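PDB 3EHM: SusD homolog from Bacteroides thetaiotaomicron, which probably binds mucin O-glycans at the cell surface, as a SusD-family lipoprotein serving their uptake and use by this gut symbiont. Local coordinates for residues Asp150-Val162 and Asn497-Leu509. Residues are numbered along the deposited sequence; the frame is centred on the assembly and turned at random.
Sequences DGSIAPKFDSQEV and NSNPNMAEIPTLL
An Asx turn at Asn499 lies ahead of helix 505-509, and the extended loop before helix 160-178 runs alongside. The two asparagines of this turn grip consecutive carbonyls of the loop. Asn499 ND2 gives a nearly straight bond (168°) to a lone pair of Pro155 O at 3.0 Å, while its OD1 takes Asn501 N at 2.8 Å. Asn501 ND2 reaches Ala154 O at 2.7 Å, more bent. CG opposite the backbone N (chi1 -178°) carries the Asn499 amide out to the loop, where ND2 also meets the Phe157 ring edge in plane, 3.8 Å from Phe157 CE1. An alanine in place of Asn499 is likely to leave Pro155 O without this donor and Asn501 N without the acceptor that closes the Asx turn. The Phe157 side chain points toward 497-509, where Ile505 CD1 lies 3.6 Å from Phe157 CD2 and Met502, a selenomethionine, makes an oblique Met-aromatic contact. Lys156 NZ forms a salt bridge with Glu504 OE1 (3.0 Å), approaching on the syn side but 25° out of the carboxylate plane; one water links that oxygen to Phe157 N and Asn501 O. Leu508 CD2 packs on CB of Ser159, the N-cap residue of helix 160-178 in this helix-rich SusD fold, whose OG accepts from Val162 N.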
loop_
_atom_site.group_PDB
_atom_site.type_symbol
_atom_site.label_atom_id
_atom_site.label_comp_id
_atom_site.label_asym_id
_atom_site.label_seq_id
_atom_site.Cartn_x
_atom_site.Cartn_y
_atom_site.Cartn_z
ATOM N N ASP A 150 -1.103 13.467 -23.933
ATOM C CA ASP A 150 -1.718 14.236 -25.014
ATOM C C ASP A 150 -1.246 15.688 -25.054
ATOM O O ASP A 150 -1.726 16.483 -25.858
ATOM C CB ASP A 150 -3.251 14.178 -24.920
ATOM C CG ASP A 150 -3.811 14.972 -23.748
ATOM O OD1 ASP A 150 -3.035 15.602 -22.998
ATOM O OD2 ASP A 150 -5.051 14.967 -23.579
ATOM N N GLY A 151 -0.305 16.027 -24.179
ATOM C CA GLY A 151 0.234 17.378 -24.137
ATOM C C GLY A 151 -0.778 18.469 -23.845
ATOM O O GLY A 151 -0.547 19.640 -24.159
ATOM N N SER A 152 -1.895 18.094 -23.232
ATOM C CA SER A 152 -2.948 19.046 -22.907
ATOM C C SER A 152 -2.646 19.885 -21.666
ATOM O O SER A 152 -2.103 19.391 -20.676
ATOM C CB SER A 152 -4.274 18.309 -22.712
ATOM O OG SER A 152 -5.327 19.222 -22.478
ATOM N N ILE A 153 -3.011 21.160 -21.736
ATOM C CA ILE A 153 -2.810 22.099 -20.638
ATOM C C ILE A 153 -3.921 21.888 -19.602
ATOM O O ILE A 153 -3.808 22.312 -18.451
ATOM C CB ILE A 153 -2.851 23.562 -21.166
ATOM C CG1 ILE A 153 -2.618 24.557 -20.025
ATOM C CG2 ILE A 153 -4.185 23.826 -21.861
ATOM C CD1 ILE A 153 -1.186 24.589 -19.506
ATOM N N ALA A 154 -4.990 21.217 -20.023
ATOM C CA ALA A 154 -6.128 20.942 -19.148
ATOM C C ALA A 154 -6.538 19.470 -19.256
ATOM O O ALA A 154 -7.574 19.142 -19.834
ATOM C CB ALA A 154 -7.300 21.844 -19.521
ATOM N N PRO A 155 -5.721 18.563 -18.690
ATOM C CA PRO A 155 -5.950 17.115 -18.697
ATOM C C PRO A 155 -7.366 16.669 -18.342
ATOM O O PRO A 155 -7.951 17.132 -17.364
ATOM C CB PRO A 155 -4.923 16.605 -17.691
ATOM C CG PRO A 155 -3.783 17.541 -17.895
ATOM C CD PRO A 155 -4.477 18.886 -17.967
ATOM N N LYS A 156 -7.904 15.763 -19.152
ATOM C CA LYS A 156 -9.236 15.208 -18.940
ATOM C C LYS A 156 -9.095 14.034 -17.968
ATOM O O LYS A 156 -8.176 13.227 -18.100
ATOM C CB LYS A 156 -9.805 14.712 -20.273
ATOM C CG LYS A 156 -11.149 13.997 -20.187
ATOM C CD LYS A 156 -12.310 14.967 -20.016
ATOM C CE LYS A 156 -13.646 14.241 -20.156
ATOM N NZ LYS A 156 -14.811 15.160 -20.043
ATOM N N PHE A 157 -9.997 13.941 -16.993
ATOM C CA PHE A 157 -9.954 12.854 -16.017
ATOM C C PHE A 157 -10.872 11.699 -16.407
ATOM O O PHE A 157 -11.891 11.900 -17.074
ATOM C CB PHE A 157 -10.353 13.363 -14.628
ATOM C CG PHE A 157 -9.267 14.123 -13.918
ATOM C CD1 PHE A 157 -8.734 15.286 -14.467
ATOM C CD2 PHE A 157 -8.790 13.684 -12.686
ATOM C CE1 PHE A 157 -7.739 16.005 -13.797
ATOM C CE2 PHE A 157 -7.795 14.395 -12.007
ATOM C CZ PHE A 157 -7.270 15.560 -12.565
ATOM N N ASP A 158 -10.498 10.492 -15.990
ATOM C CA ASP A 158 -11.274 9.284 -16.266
ATOM C C ASP A 158 -11.937 8.830 -14.971
ATOM O O ASP A 158 -11.379 9.026 -13.892
ATOM C CB ASP A 158 -10.363 8.149 -16.739
ATOM C CG ASP A 158 -9.633 8.469 -18.030
ATOM O OD1 ASP A 158 -10.294 8.556 -19.085
ATOM O OD2 ASP A 158 -8.393 8.627 -17.985
ATOM N N SER A 159 -13.117 8.224 -15.070
ATOM C CA SER A 159 -13.783 7.718 -13.875
ATOM C C SER A 159 -12.876 6.586 -13.404
ATOM O O SER A 159 -12.140 6.012 -14.204
ATOM C CB SER A 159 -15.167 7.158 -14.214
ATOM O OG SER A 159 -15.057 5.978 -14.993
ATOM N N GLN A 160 -12.913 6.262 -12.118
ATOM C CA GLN A 160 -12.060 5.192 -11.616
ATOM C C GLN A 160 -12.308 3.864 -12.334
ATOM O O GLN A 160 -11.374 3.090 -12.561
ATOM C CB GLN A 160 -12.255 5.022 -10.109
ATOM C CG GLN A 160 -11.415 3.915 -9.502
ATOM C CD GLN A 160 -11.299 4.044 -7.997
ATOM O OE1 GLN A 160 -12.299 4.219 -7.300
ATOM N NE2 GLN A 160 -10.076 3.955 -7.488
ATOM N N GLU A 161 -13.562 3.591 -12.683
ATOM C CA GLU A 161 -13.876 2.355 -13.391
ATOM C C GLU A 161 -13.159 2.324 -14.740
ATOM O O GLU A 161 -12.653 1.283 -15.157
ATOM C CB GLU A 161 -15.387 2.214 -13.616
ATOM C CG GLU A 161 -15.735 1.164 -14.672
ATOM C CD GLU A 161 -17.219 0.851 -14.747
ATOM O OE1 GLU A 161 -18.044 1.728 -14.411
ATOM O OE2 GLU A 161 -17.559 -0.276 -15.161
ATOM N N VAL A 162 -13.113 3.466 -15.419
ATOM C CA VAL A 162 -12.450 3.536 -16.718
ATOM C C VAL A 162 -10.936 3.392 -16.559
ATOM O O VAL A 162 -10.273 2.794 -17.404
ATOM C CB VAL A 162 -12.791 4.859 -17.439
ATOM C CG1 VAL A 162 -11.934 5.019 -18.690
ATOM C CG2 VAL A 162 -14.274 4.856 -17.825
ATOM N N ASN A 497 -9.213 25.454 -10.153
ATOM C CA ASN A 497 -9.034 26.745 -10.810
ATOM C C ASN A 497 -8.050 26.681 -11.978
ATOM O O ASN A 497 -8.125 27.488 -12.904
ATOM C CB ASN A 497 -8.542 27.777 -9.793
ATOM C CG ASN A 497 -9.556 28.047 -8.701
ATOM O OD1 ASN A 497 -9.197 28.437 -7.586
ATOM N ND2 ASN A 497 -10.832 27.857 -9.017
ATOM N N SER A 498 -7.134 25.719 -11.934
ATOM C CA SER A 498 -6.122 25.581 -12.981
ATOM C C SER A 498 -6.463 24.574 -14.081
ATOM O O SER A 498 -5.755 24.483 -15.083
ATOM C CB SER A 498 -4.778 25.208 -12.350
ATOM O OG SER A 498 -4.371 26.186 -11.405
ATOM N N ASN A 499 -7.536 23.813 -13.891
ATOM C CA ASN A 499 -7.958 22.821 -14.877
ATOM C C ASN A 499 -9.481 22.712 -14.892
ATOM O O ASN A 499 -10.076 22.075 -14.019
ATOM C CB ASN A 499 -7.361 21.454 -14.544
ATOM C CG ASN A 499 -7.720 20.393 -15.569
ATOM O OD1 ASN A 499 -8.653 20.561 -16.356
ATOM N ND2 ASN A 499 -6.987 19.288 -15.557
ATOM N N PRO A 500 -10.132 23.328 -15.891
ATOM C CA PRO A 500 -11.594 23.285 -15.993
ATOM C C PRO A 500 -12.216 21.899 -16.181
ATOM O O PRO A 500 -13.428 21.743 -16.056
ATOM C CB PRO A 500 -11.888 24.231 -17.163
ATOM C CG PRO A 500 -10.658 24.125 -18.008
ATOM C CD PRO A 500 -9.558 24.150 -16.972
ATOM N N ASN A 501 -11.404 20.891 -16.482
ATOM C CA ASN A 501 -11.952 19.548 -16.653
ATOM C C ASN A 501 -12.170 18.861 -15.312
ATOM O O ASN A 501 -12.813 17.812 -15.237
ATOM C CB ASN A 501 -11.039 18.689 -17.532
ATOM C CG ASN A 501 -11.323 18.866 -19.012
ATOM O OD1 ASN A 501 -12.473 18.792 -19.443
ATOM N ND2 ASN A 501 -10.277 19.091 -19.797
HETATM N N MSE A 502 -11.639 19.456 -14.250
HETATM C CA MSE A 502 -11.788 18.884 -12.918
HETATM C C MSE A 502 -13.177 19.110 -12.340
HETATM O O MSE A 502 -13.578 18.433 -11.398
HETATM C CB MSE A 502 -10.729 19.459 -11.974
HETATM C CG MSE A 502 -9.319 18.994 -12.310
HETATM SE SE MSE A 502 -8.008 19.505 -10.993
HETATM C CE MSE A 502 -8.231 18.000 -9.793
ATOM N N ALA A 503 -13.915 20.055 -12.913
ATOM C CA ALA A 503 -15.262 20.358 -12.437
ATOM C C ALA A 503 -16.149 19.118 -12.494
ATOM O O ALA A 503 -17.170 19.034 -11.817
ATOM C CB ALA A 503 -15.870 21.475 -13.283
ATOM N N GLU A 504 -15.741 18.154 -13.308
ATOM C CA GLU A 504 -16.479 16.912 -13.494
ATOM C C GLU A 504 -16.195 15.846 -12.425
ATOM O O GLU A 504 -16.920 14.854 -12.326
ATOM C CB GLU A 504 -16.154 16.374 -14.893
ATOM C CG GLU A 504 -16.341 14.891 -15.093
ATOM C CD GLU A 504 -16.045 14.463 -16.517
ATOM O OE1 GLU A 504 -14.959 14.812 -17.042
ATOM O OE2 GLU A 504 -16.903 13.771 -17.108
ATOM N N ILE A 505 -15.159 16.064 -11.619
ATOM C CA ILE A 505 -14.762 15.108 -10.579
ATOM C C ILE A 505 -15.877 14.570 -9.684
ATOM O O ILE A 505 -16.009 13.357 -9.523
ATOM C CB ILE A 505 -13.642 15.700 -9.683
ATOM C CG1 ILE A 505 -12.368 15.883 -10.509
ATOM C CG2 ILE A 505 -13.365 14.779 -8.493
ATOM C CD1 ILE A 505 -11.833 14.600 -11.089
ATOM N N PRO A 506 -16.685 15.455 -9.075
ATOM C CA PRO A 506 -17.760 14.944 -8.218
ATOM C C PRO A 506 -18.687 13.970 -8.952
ATOM O O PRO A 506 -19.135 12.975 -8.375
ATOM C CB PRO A 506 -18.475 16.216 -7.773
ATOM C CG PRO A 506 -17.353 17.199 -7.683
ATOM C CD PRO A 506 -16.582 16.921 -8.962
ATOM N N THR A 507 -18.972 14.252 -10.221
ATOM C CA THR A 507 -19.834 13.374 -11.005
ATOM C C THR A 507 -19.114 12.042 -11.253
ATOM O O THR A 507 -19.725 10.974 -11.199
ATOM C CB THR A 507 -20.201 14.008 -12.365
ATOM O OG1 THR A 507 -20.864 15.262 -12.146
ATOM C CG2 THR A 507 -21.125 13.089 -13.147
ATOM N N LEU A 508 -17.812 12.106 -11.513
ATOM C CA LEU A 508 -17.046 10.890 -11.748
ATOM C C LEU A 508 -16.971 10.055 -10.470
ATOM O O LEU A 508 -16.944 8.828 -10.522
ATOM C CB LEU A 508 -15.638 11.236 -12.237
ATOM C CG LEU A 508 -15.580 11.939 -13.594
ATOM C CD1 LEU A 508 -14.149 12.339 -13.901
ATOM C CD2 LEU A 508 -16.128 11.026 -14.680
ATOM N N LEU A 509 -16.952 10.735 -9.329
ATOM C CA LEU A 509 -16.891 10.081 -8.025
ATOM C C LEU A 509 -18.251 9.546 -7.591
ATOM O O LEU A 509 -18.333 8.548 -6.873
ATOM C CB LEU A 509 -16.398 11.064 -6.961
ATOM C CG LEU A 509 -14.910 11.390 -6.831
ATOM C CD1 LEU A 509 -14.746 12.655 -6.000
ATOM C CD2 LEU A 509 -14.170 10.213 -6.185
HETATM O O HOH W 1 -14.798 18.087 -18.479
HETATM O O HOH W 2 -12.236 15.590 -16.753
HETATM O O HOH W 3 -14.352 11.624 -18.218
HETATM O O HOH W 4 -14.447 7.571 -10.170
#